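Side-chain contacts in fusarinine C esterase sidJ (Aspergillus fumigatus, PDB 6GUP), which hydrolyses the ester bonds of the siderophore fusarinine C, releasing fusarinine and iron for the fungus: residues K263-I268 with G276-L281; Q95-I100 with M155-A160; L39-G44 with L49-Y54. All blocks are in the same frame, centred on the assembly; numbering follows the deposited sequence.

Interaction 1: K263-I268 with G276-L281; sequences KTFGMI and GKLMVL
One methyl of L278 carries this contact. Its CD2 lies 3.8 Å from I268 CD1 and 4.2 Å from F265 CD1, so that a single branch of the leucine is met both by the end of an aliphatic chain and by an aromatic rim. The phenyl ring offers its edge here: the methyl sits near the ring plane rather than over a face. Both partners cross the leucine at about a right angle; the leucine and isoleucine meet at their terminal methyls, while F265 touches with an ortho carbon of its ring. With CG of L278 turned anti to the backbone N (chi1 174°), the branch extends from the strand toward the other segment. That reach is needed because the nearest alpha carbons, those of I268 and L278, are still 9.4 Å apart. Leucine, isoleucine and phenylalanine suit such a meeting, since each is buried and brings only hydrocarbon to it.

The close packing is confined to these three residues, and the two segments bury just 107 Å² between them. Toward the solvent the loop is looser: K263 is exposed, and its NZ has a long, weak ion pair with E259. Just before strand 278-283, K277 turns its NZ to the carbonyl oxygens of A313 and W315, hydrogen-bonding both.

Inside the fold, the F265 ring stacks with W302 of helix 295-307, while I268 rests on L130 and L133 of helix 125-134. L278 also packs on A160 and M162, so the contact lies between these two helices and the neighbouring strands 159-163 and 278-283.

Interaction 2: Q95-I100 with M155-A160; sequences QCLKYI and MPLDGA
The flat group at this meeting is the peptide unit joining L97 to K98, and the methyl end of M155 lies over one of its faces. M155 CE is displaced toward the margin of that plane, 3.6 Å from L97 O and equally 3.6 Å from K98 CA, so it touches the helix backbone as well as its side chains. Behind the methyl, the sulfur SD rests 3.8 Å from L97 CB. The bend at the end of the methionine (chi3 62°) folds CE over the peptide, while CG stays against the leucine. A flexible, unbranched thioether suits this place, since it can follow the uneven surface of a helix.

Farther in, L97 CD1 meets L157 CD2 at 3.5 Å, a close methyl-to-methyl contact between chains crossing at about a right angle. These two leucines are buried, whereas K98, whose long chain leads away from the contact, is exposed and marks its solvent side. Y132 of helix 125-134 packs on both leucines, and its OH is hydrogen-bonded to M155 O, tying the loop backbone to helix 125-134.

Helix 86-108 thus lies against the approach to strand 159-163, with L97 also touching I117 of strand 117-122. Helices covering a largely parallel central sheet in this way are characteristic of the alpha/beta-hydrolase fold.

Interaction 3: L39-G44 with L49-Y54; sequences LLFVGG and LATTSY
Two different first torsions bring F41 and Y54 together. In F41, CG is anti to the backbone N (chi1 -179°), which sends the ring from strand 37-42 toward the loop; in Y54, CG stands between the backbone N and the carbonyl carbon (chi1 49°), folding the phenol back to the strand. The setting is the alpha/beta-hydrolase fold, in the loop leading from strand 37-42 to helix 55-61, with Y54 at the N-cap position of that helix.

The F41 ring is touched at its edge at two points. T51 CG2 reaches CE1 at 3.8 Å, coming from the opposite direction, and Y54 OH lies in the ring plane, 3.5 Å from CE2. The two aromatic planes stand 85° apart, with centroids separated by 5.9 Å, in an oblique pairing. A tyrosine fits here because its ring is buried against F41 and M120, while its buried hydroxyl is satisfied by a hydrogen bond to Q163.

Threonine has a use for both its branches: the methyl goes to the phenyl edge and OG1 is hydrogen-bonded to D47. Having no side chain, G43 allows that hydroxyl to approach its CA to 3.7 Å. The same carboxylate oxygen of D47 receives a weak hydrogen bond from G44 N. In relatives with this fold, the loop after this strand often helps to form the oxyanion hole, and G44 lies near a probable Ser-His-Asp triad.

L49 packs on L16 of the second subunit, so the loop also belongs to the dimer contact. At the far end S53 OG donates to T52 O at 2.7 Å, coming from above the carbonyl plane and nearly at right angles to C=O, and S53 OG itself sits 3.7 Å above one face of the Y54 ring, toward its rim.

How the interactions relate
Following the chain from the N terminus, interaction 3 comes first and closes a short loop, with four residues between its segments, at the passage from strand 37-42 to helix 55-61. Interaction 2 spans 54 residues, including strand 117-122 and helix 125-134, and joins helix 86-108 to the loop that runs into strand 159-163. Interaction 1 closes another short loop, around helix 268-271 and before strand 278-283. The three are in series, neither nested nor crossed, and the central sheet unites them. L40 CD2 meets L97 CD2 at 3.7 Å between interactions 3 and 2; M279 N probably hydrogen-bonds A160 O, at 3.0 Å, between interactions 1 and 2.

Interaction 1: K263-I268 with G276-L281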
loop_
_atom_site.group_PDB
_atom_site.type_symbol
_atom_site.label_atom_id
_atom_site.label_comp_id
_atom_site.label_asym_id
_atom_site.label_seq_id
_atom_site.Cartn_x
_atom_site.Cartn_y
_atom_site.Cartn_z
ATOM N N LYS A 263 22.531 8.970 21.166
ATOM C CA LYS A 263 21.947 9.772 20.083
ATOM C C LYS A 263 20.541 9.334 19.666
ATOM O O LYS A 263 19.839 10.103 19.008
ATOM C CB LYS A 263 22.856 9.758 18.845
ATOM C CG LYS A 263 24.286 10.196 19.121
ATOM C CD LYS A 263 24.943 10.844 17.915
ATOM C CE LYS A 263 26.413 11.123 18.184
ATOM N NZ LYS A 263 26.936 12.243 17.354
ATOM N N THR A 264 20.138 8.113 20.027
ATOM C CA THR A 264 18.832 7.565 19.648
ATOM C C THR A 264 17.962 7.297 20.881
ATOM O O THR A 264 17.062 8.086 21.179
ATOM C CB THR A 264 18.994 6.292 18.793
ATOM O OG1 THR A 264 19.767 5.320 19.509
ATOM C CG2 THR A 264 19.697 6.625 17.481
ATOM N N PHE A 265 18.238 6.211 21.606
ATOM C CA PHE A 265 17.501 5.895 22.841
ATOM C C PHE A 265 17.659 7.001 23.888
ATOM O O PHE A 265 16.695 7.358 24.567
ATOM C CB PHE A 265 17.964 4.564 23.441
ATOM C CG PHE A 265 17.513 3.356 22.672
ATOM C CD1 PHE A 265 16.270 2.782 22.917
ATOM C CD2 PHE A 265 18.339 2.779 21.713
ATOM C CE1 PHE A 265 15.855 1.660 22.213
ATOM C CE2 PHE A 265 17.929 1.658 21.005
ATOM C CZ PHE A 265 16.685 1.098 21.255
ATOM N N GLY A 266 18.875 7.536 24.000
ATOM C CA GLY A 266 19.173 8.642 24.913
ATOM C C GLY A 266 18.470 9.956 24.615
ATOM O O GLY A 266 18.278 10.768 25.520
ATOM N N MET A 267 18.090 10.173 23.355
ATOM C CA MET A 267 17.325 11.367 22.966
ATOM C C MET A 267 15.809 11.267 23.204
ATOM O O MET A 267 15.101 12.251 22.988
ATOM C CB MET A 267 17.603 11.724 21.496
ATOM C CG MET A 267 19.026 12.190 21.222
ATOM S SD MET A 267 19.535 13.663 22.138
ATOM C CE MET A 267 18.399 14.892 21.501
ATOM N N ILE A 268 15.310 10.114 23.658
ATOM C CA ILE A 268 13.878 9.960 23.964
ATOM C C ILE A 268 13.454 10.926 25.080
ATOM O O ILE A 268 12.418 11.585 24.970
ATOM C CB ILE A 268 13.503 8.499 24.329
ATOM C CG1 ILE A 268 13.676 7.585 23.106
ATOM C CG2 ILE A 268 12.059 8.406 24.824
ATOM C CD1 ILE A 268 13.655 6.103 23.416
ATOM N N GLY A 276 5.290 8.546 29.043
ATOM C CA GLY A 276 4.924 7.180 29.395
ATOM C C GLY A 276 6.133 6.270 29.298
ATOM O O GLY A 276 7.273 6.739 29.369
ATOM N N LYS A 277 5.886 4.975 29.107
ATOM C CA LYS A 277 6.945 3.963 29.125
ATOM C C LYS A 277 7.278 3.436 27.730
ATOM O O LYS A 277 6.408 3.375 26.861
ATOM C CB LYS A 277 6.543 2.789 30.028
ATOM C CG LYS A 277 6.009 3.180 31.403
ATOM C CD LYS A 277 7.095 3.735 32.315
ATOM C CE LYS A 277 7.722 2.646 33.168
ATOM N NZ LYS A 277 9.076 3.032 33.650
ATOM N N LEU A 278 8.546 3.069 27.529
ATOM C CA LEU A 278 8.985 2.347 26.332
ATOM C C LEU A 278 9.126 0.868 26.673
ATOM O O LEU A 278 10.000 0.499 27.466
ATOM C CB LEU A 278 10.324 2.889 25.818
ATOM C CG LEU A 278 10.969 2.138 24.642
ATOM C CD1 LEU A 278 10.088 2.184 23.399
ATOM C CD2 LEU A 278 12.349 2.697 24.340
ATOM N N MET A 279 8.277 0.027 26.081
ATOM C CA MET A 279 8.382 -1.426 26.243
ATOM C C MET A 279 8.943 -2.079 24.982
ATOM O O MET A 279 8.365 -1.949 23.904
ATOM C CB MET A 279 7.030 -2.050 26.593
ATOM C CG MET A 279 7.137 -3.515 27.002
ATOM S SD MET A 279 5.641 -4.191 27.742
ATOM C CE MET A 279 4.542 -4.189 26.328
ATOM N N VAL A 280 10.068 -2.776 25.130
ATOM C CA VAL A 280 10.662 -3.566 24.051
ATOM C C VAL A 280 10.361 -5.047 24.292
ATOM O O VAL A 280 10.624 -5.567 25.377
ATOM C CB VAL A 280 12.186 -3.335 23.960
ATOM C CG1 VAL A 280 12.811 -4.191 22.864
ATOM C CG2 VAL A 280 12.479 -1.863 23.702
ATOM N N LEU A 281 9.810 -5.710 23.276
ATOM C CA LEU A 281 9.495 -7.137 23.335
ATOM C C LEU A 281 10.349 -7.903 22.329
ATOM O O LEU A 281 10.006 -7.987 21.147
ATOM C CB LEU A 281 8.007 -7.371 23.052
ATOM C CG LEU A 281 6.998 -6.719 23.998
ATOM C CD1 LEU A 281 5.584 -6.965 23.497
ATOM C CD2 LEU A 281 7.150 -7.228 25.423
#

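Interaction 2: Q95-I100 with M155-A160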
loop_
_atom_site.group_PDB
_atom_site.type_symbol
_atom_site.label_atom_id
_atom_site.label_comp_id
_atom_site.label_asym_id
_atom_site.label_seq_id
_atom_site.Cartn_x
_atom_site.Cartn_y
_atom_site.Cartn_z
ATOM N N GLN A 95 0.737 12.810 11.337
ATOM C CA GLN A 95 -0.538 13.157 10.687
ATOM C C GLN A 95 -1.651 12.166 11.031
ATOM O O GLN A 95 -2.788 12.573 11.277
ATOM C CB GLN A 95 -0.375 13.248 9.165
ATOM C CG GLN A 95 0.311 14.522 8.699
ATOM C CD GLN A 95 0.564 14.542 7.202
ATOM O OE1 GLN A 95 1.122 13.598 6.640
ATOM N NE2 GLN A 95 0.162 15.627 6.548
ATOM N N CYS A 96 -1.317 10.875 11.044
ATOM C CA CYS A 96 -2.272 9.827 11.419
ATOM C C CYS A 96 -2.704 9.938 12.882
ATOM O O CYS A 96 -3.883 9.767 13.195
ATOM C CB CYS A 96 -1.685 8.438 11.159
ATOM S SG CYS A 96 -2.898 7.106 11.286
ATOM N N LEU A 97 -1.747 10.219 13.767
ATOM C CA LEU A 97 -2.033 10.427 15.190
ATOM C C LEU A 97 -2.934 11.636 15.432
ATOM O O LEU A 97 -3.840 11.570 16.265
ATOM C CB LEU A 97 -0.739 10.592 15.991
ATOM C CG LEU A 97 0.162 9.361 16.113
ATOM C CD1 LEU A 97 1.491 9.750 16.732
ATOM C CD2 LEU A 97 -0.501 8.283 16.942
ATOM N N LYS A 98 -2.678 12.730 14.713
ATOM C CA LYS A 98 -3.540 13.917 14.775
ATOM C C LYS A 98 -4.971 13.579 14.378
ATOM O O LYS A 98 -5.917 13.995 15.051
ATOM C CB LYS A 98 -3.020 15.044 13.876
ATOM C CG LYS A 98 -3.889 16.296 13.933
ATOM C CD LYS A 98 -3.468 17.367 12.948
ATOM C CE LYS A 98 -4.384 18.574 13.082
ATOM N NZ LYS A 98 -3.874 19.764 12.354
ATOM N N TYR A 99 -5.117 12.842 13.278
ATOM C CA TYR A 99 -6.432 12.423 12.798
ATOM C C TYR A 99 -7.165 11.550 13.819
ATOM O O TYR A 99 -8.334 11.796 14.118
ATOM C CB TYR A 99 -6.324 11.671 11.466
ATOM C CG TYR A 99 -7.636 11.049 11.057
ATOM C CD1 TYR A 99 -8.629 11.813 10.446
ATOM C CD2 TYR A 99 -7.907 9.705 11.323
ATOM C CE1 TYR A 99 -9.845 11.253 10.088
ATOM C CE2 TYR A 99 -9.121 9.137 10.973
ATOM C CZ TYR A 99 -10.087 9.913 10.354
ATOM O OH TYR A 99 -11.292 9.354 10.001
ATOM N N ILE A 100 -6.475 10.530 14.331
ATOM C CA ILE A 100 -7.045 9.611 15.329
ATOM C C ILE A 100 -7.503 10.367 16.576
ATOM O O ILE A 100 -8.566 10.072 17.127
ATOM C CB ILE A 100 -6.044 8.490 15.722
ATOM C CG1 ILE A 100 -5.878 7.504 14.559
ATOM C CG2 ILE A 100 -6.516 7.728 16.962
ATOM C CD1 ILE A 100 -4.703 6.558 14.699
ATOM N N MET A 155 3.011 14.955 17.899
ATOM C CA MET A 155 2.408 14.964 19.224
ATOM C C MET A 155 3.140 13.991 20.150
ATOM O O MET A 155 3.716 13.006 19.677
ATOM C CB MET A 155 0.917 14.626 19.160
ATOM C CG MET A 155 0.565 13.193 18.771
ATOM S SD MET A 155 -1.176 12.863 19.069
ATOM C CE MET A 155 -1.914 14.058 17.961
ATOM N N PRO A 156 3.118 14.256 21.470
ATOM C CA PRO A 156 3.703 13.293 22.402
ATOM C C PRO A 156 2.816 12.061 22.567
ATOM O O PRO A 156 1.589 12.162 22.484
ATOM C CB PRO A 156 3.801 14.082 23.720
ATOM C CG PRO A 156 3.523 15.506 23.366
ATOM C CD PRO A 156 2.611 15.439 22.186
ATOM N N LEU A 157 3.448 10.913 22.795
ATOM C CA LEU A 157 2.754 9.640 22.954
ATOM C C LEU A 157 2.592 9.309 24.435
ATOM O O LEU A 157 3.461 9.632 25.249
ATOM C CB LEU A 157 3.541 8.523 22.264
ATOM C CG LEU A 157 3.969 8.767 20.813
ATOM C CD1 LEU A 157 4.872 7.641 20.342
ATOM C CD2 LEU A 157 2.764 8.904 19.895
ATOM N N ASP A 158 1.477 8.664 24.773
ATOM C CA ASP A 158 1.250 8.146 26.128
ATOM C C ASP A 158 1.953 6.803 26.345
ATOM O O ASP A 158 2.101 6.357 27.482
ATOM C CB ASP A 158 -0.246 8.002 26.407
ATOM C CG ASP A 158 -0.977 9.327 26.336
ATOM O OD1 ASP A 158 -0.853 10.129 27.283
ATOM O OD2 ASP A 158 -1.672 9.565 25.327
ATOM N N GLY A 159 2.367 6.157 25.255
ATOM C CA GLY A 159 3.124 4.914 25.325
ATOM C C GLY A 159 3.823 4.594 24.017
ATOM O O GLY A 159 3.471 5.137 22.966
ATOM N N ALA A 160 4.820 3.716 24.091
ATOM C CA ALA A 160 5.546 3.258 22.909
ATOM C C ALA A 160 5.999 1.812 23.089
ATOM O O ALA A 160 6.589 1.467 24.113
ATOM C CB ALA A 160 6.738 4.161 22.637
#

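Interaction 3: L39-G44 with L49-Y54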
loop_
_atom_site.group_PDB
_atom_site.type_symbol
_atom_site.label_atom_id
_atom_site.label_comp_id
_atom_site.label_asym_id
_atom_site.label_seq_id
_atom_site.Cartn_x
_atom_site.Cartn_y
_atom_site.Cartn_z
ATOM N N LEU A 39 -4.501 2.368 19.879
ATOM C CA LEU A 39 -3.203 1.743 19.627
ATOM C C LEU A 39 -2.928 1.787 18.124
ATOM O O LEU A 39 -3.586 1.084 17.354
ATOM C CB LEU A 39 -3.200 0.293 20.129
ATOM C CG LEU A 39 -1.907 -0.516 19.959
ATOM C CD1 LEU A 39 -0.764 0.105 20.745
ATOM C CD2 LEU A 39 -2.118 -1.959 20.390
ATOM N N LEU A 40 -1.970 2.622 17.714
ATOM C CA LEU A 40 -1.533 2.685 16.317
ATOM C C LEU A 40 -0.367 1.721 16.114
ATOM O O LEU A 40 0.705 1.894 16.697
ATOM C CB LEU A 40 -1.124 4.106 15.919
ATOM C CG LEU A 40 -0.677 4.324 14.462
ATOM C CD1 LEU A 40 -1.730 3.870 13.458
ATOM C CD2 LEU A 40 -0.332 5.786 14.234
ATOM N N PHE A 41 -0.599 0.719 15.272
ATOM C CA PHE A 41 0.353 -0.348 14.995
ATOM C C PHE A 41 1.025 -0.047 13.657
ATOM O O PHE A 41 0.345 0.098 12.641
ATOM C CB PHE A 41 -0.405 -1.675 14.942
ATOM C CG PHE A 41 0.455 -2.877 14.676
ATOM C CD1 PHE A 41 0.701 -3.295 13.372
ATOM C CD2 PHE A 41 0.978 -3.623 15.728
ATOM C CE1 PHE A 41 1.476 -4.414 13.120
ATOM C CE2 PHE A 41 1.753 -4.746 15.482
ATOM C CZ PHE A 41 1.998 -5.144 14.175
ATOM N N VAL A 42 2.353 0.057 13.672
ATOM C CA VAL A 42 3.147 0.334 12.474
ATOM C C VAL A 42 3.877 -0.951 12.089
ATOM O O VAL A 42 4.784 -1.397 12.798
ATOM C CB VAL A 42 4.162 1.476 12.720
ATOM C CG1 VAL A 42 4.955 1.793 11.455
ATOM C CG2 VAL A 42 3.448 2.729 13.217
ATOM N N GLY A 43 3.471 -1.545 10.968
ATOM C CA GLY A 43 4.082 -2.776 10.472
ATOM C C GLY A 43 5.459 -2.544 9.878
ATOM O O GLY A 43 5.974 -1.423 9.892
ATOM N N GLY A 44 6.053 -3.612 9.351
ATOM C CA GLY A 44 7.364 -3.541 8.703
ATOM C C GLY A 44 7.372 -2.666 7.461
ATOM O O GLY A 44 6.313 -2.296 6.944
ATOM N N LEU A 49 -1.318 -2.162 5.176
ATOM C CA LEU A 49 -2.331 -2.851 5.991
ATOM C C LEU A 49 -2.196 -4.383 5.956
ATOM O O LEU A 49 -3.000 -5.083 6.577
ATOM C CB LEU A 49 -3.743 -2.462 5.528
ATOM C CG LEU A 49 -4.063 -0.975 5.345
ATOM C CD1 LEU A 49 -5.518 -0.812 4.932
ATOM C CD2 LEU A 49 -3.776 -0.172 6.604
ATOM N N ALA A 50 -1.179 -4.900 5.259
ATOM C CA ALA A 50 -1.064 -6.335 4.973
ATOM C C ALA A 50 -0.318 -7.173 6.026
ATOM O O ALA A 50 -0.097 -8.367 5.804
ATOM C CB ALA A 50 -0.417 -6.532 3.611
ATOM N N THR A 51 0.071 -6.569 7.152
ATOM C CA THR A 51 0.685 -7.319 8.253
ATOM C C THR A 51 -0.303 -8.356 8.783
ATOM O O THR A 51 -1.478 -8.048 8.974
ATOM C CB THR A 51 1.098 -6.398 9.423
ATOM O OG1 THR A 51 1.923 -5.333 8.934
ATOM C CG2 THR A 51 1.866 -7.178 10.495
ATOM N N THR A 52 0.179 -9.581 8.997
ATOM C CA THR A 52 -0.610 -10.641 9.627
ATOM C C THR A 52 -0.071 -10.894 11.037
ATOM O O THR A 52 -0.452 -10.186 11.964
ATOM C CB THR A 52 -0.635 -11.928 8.774
ATOM O OG1 THR A 52 0.686 -12.227 8.303
ATOM C CG2 THR A 52 -1.566 -11.759 7.590
ATOM N N SER A 53 0.822 -11.875 11.195
ATOM C CA SER A 53 1.433 -12.208 12.489
ATOM C C SER A 53 0.412 -12.445 13.629
ATOM O O SER A 53 -0.389 -13.379 13.550
ATOM C CB SER A 53 2.497 -11.156 12.857
ATOM O OG SER A 53 1.924 -9.891 13.139
ATOM N N TYR A 54 0.427 -11.585 14.650
ATOM C CA TYR A 54 -0.408 -11.727 15.855
ATOM C C TYR A 54 -1.539 -10.696 15.882
ATOM O O TYR A 54 -2.232 -10.554 16.894
ATOM C CB TYR A 54 0.455 -11.582 17.124
ATOM C CG TYR A 54 1.362 -10.365 17.116
ATOM C CD1 TYR A 54 0.877 -9.095 17.441
ATOM C CD2 TYR A 54 2.704 -10.482 16.750
ATOM C CE1 TYR A 54 1.707 -7.983 17.414
ATOM C CE2 TYR A 54 3.539 -9.378 16.720
ATOM C CZ TYR A 54 3.039 -8.132 17.053
ATOM O OH TYR A 54 3.872 -7.043 17.022
#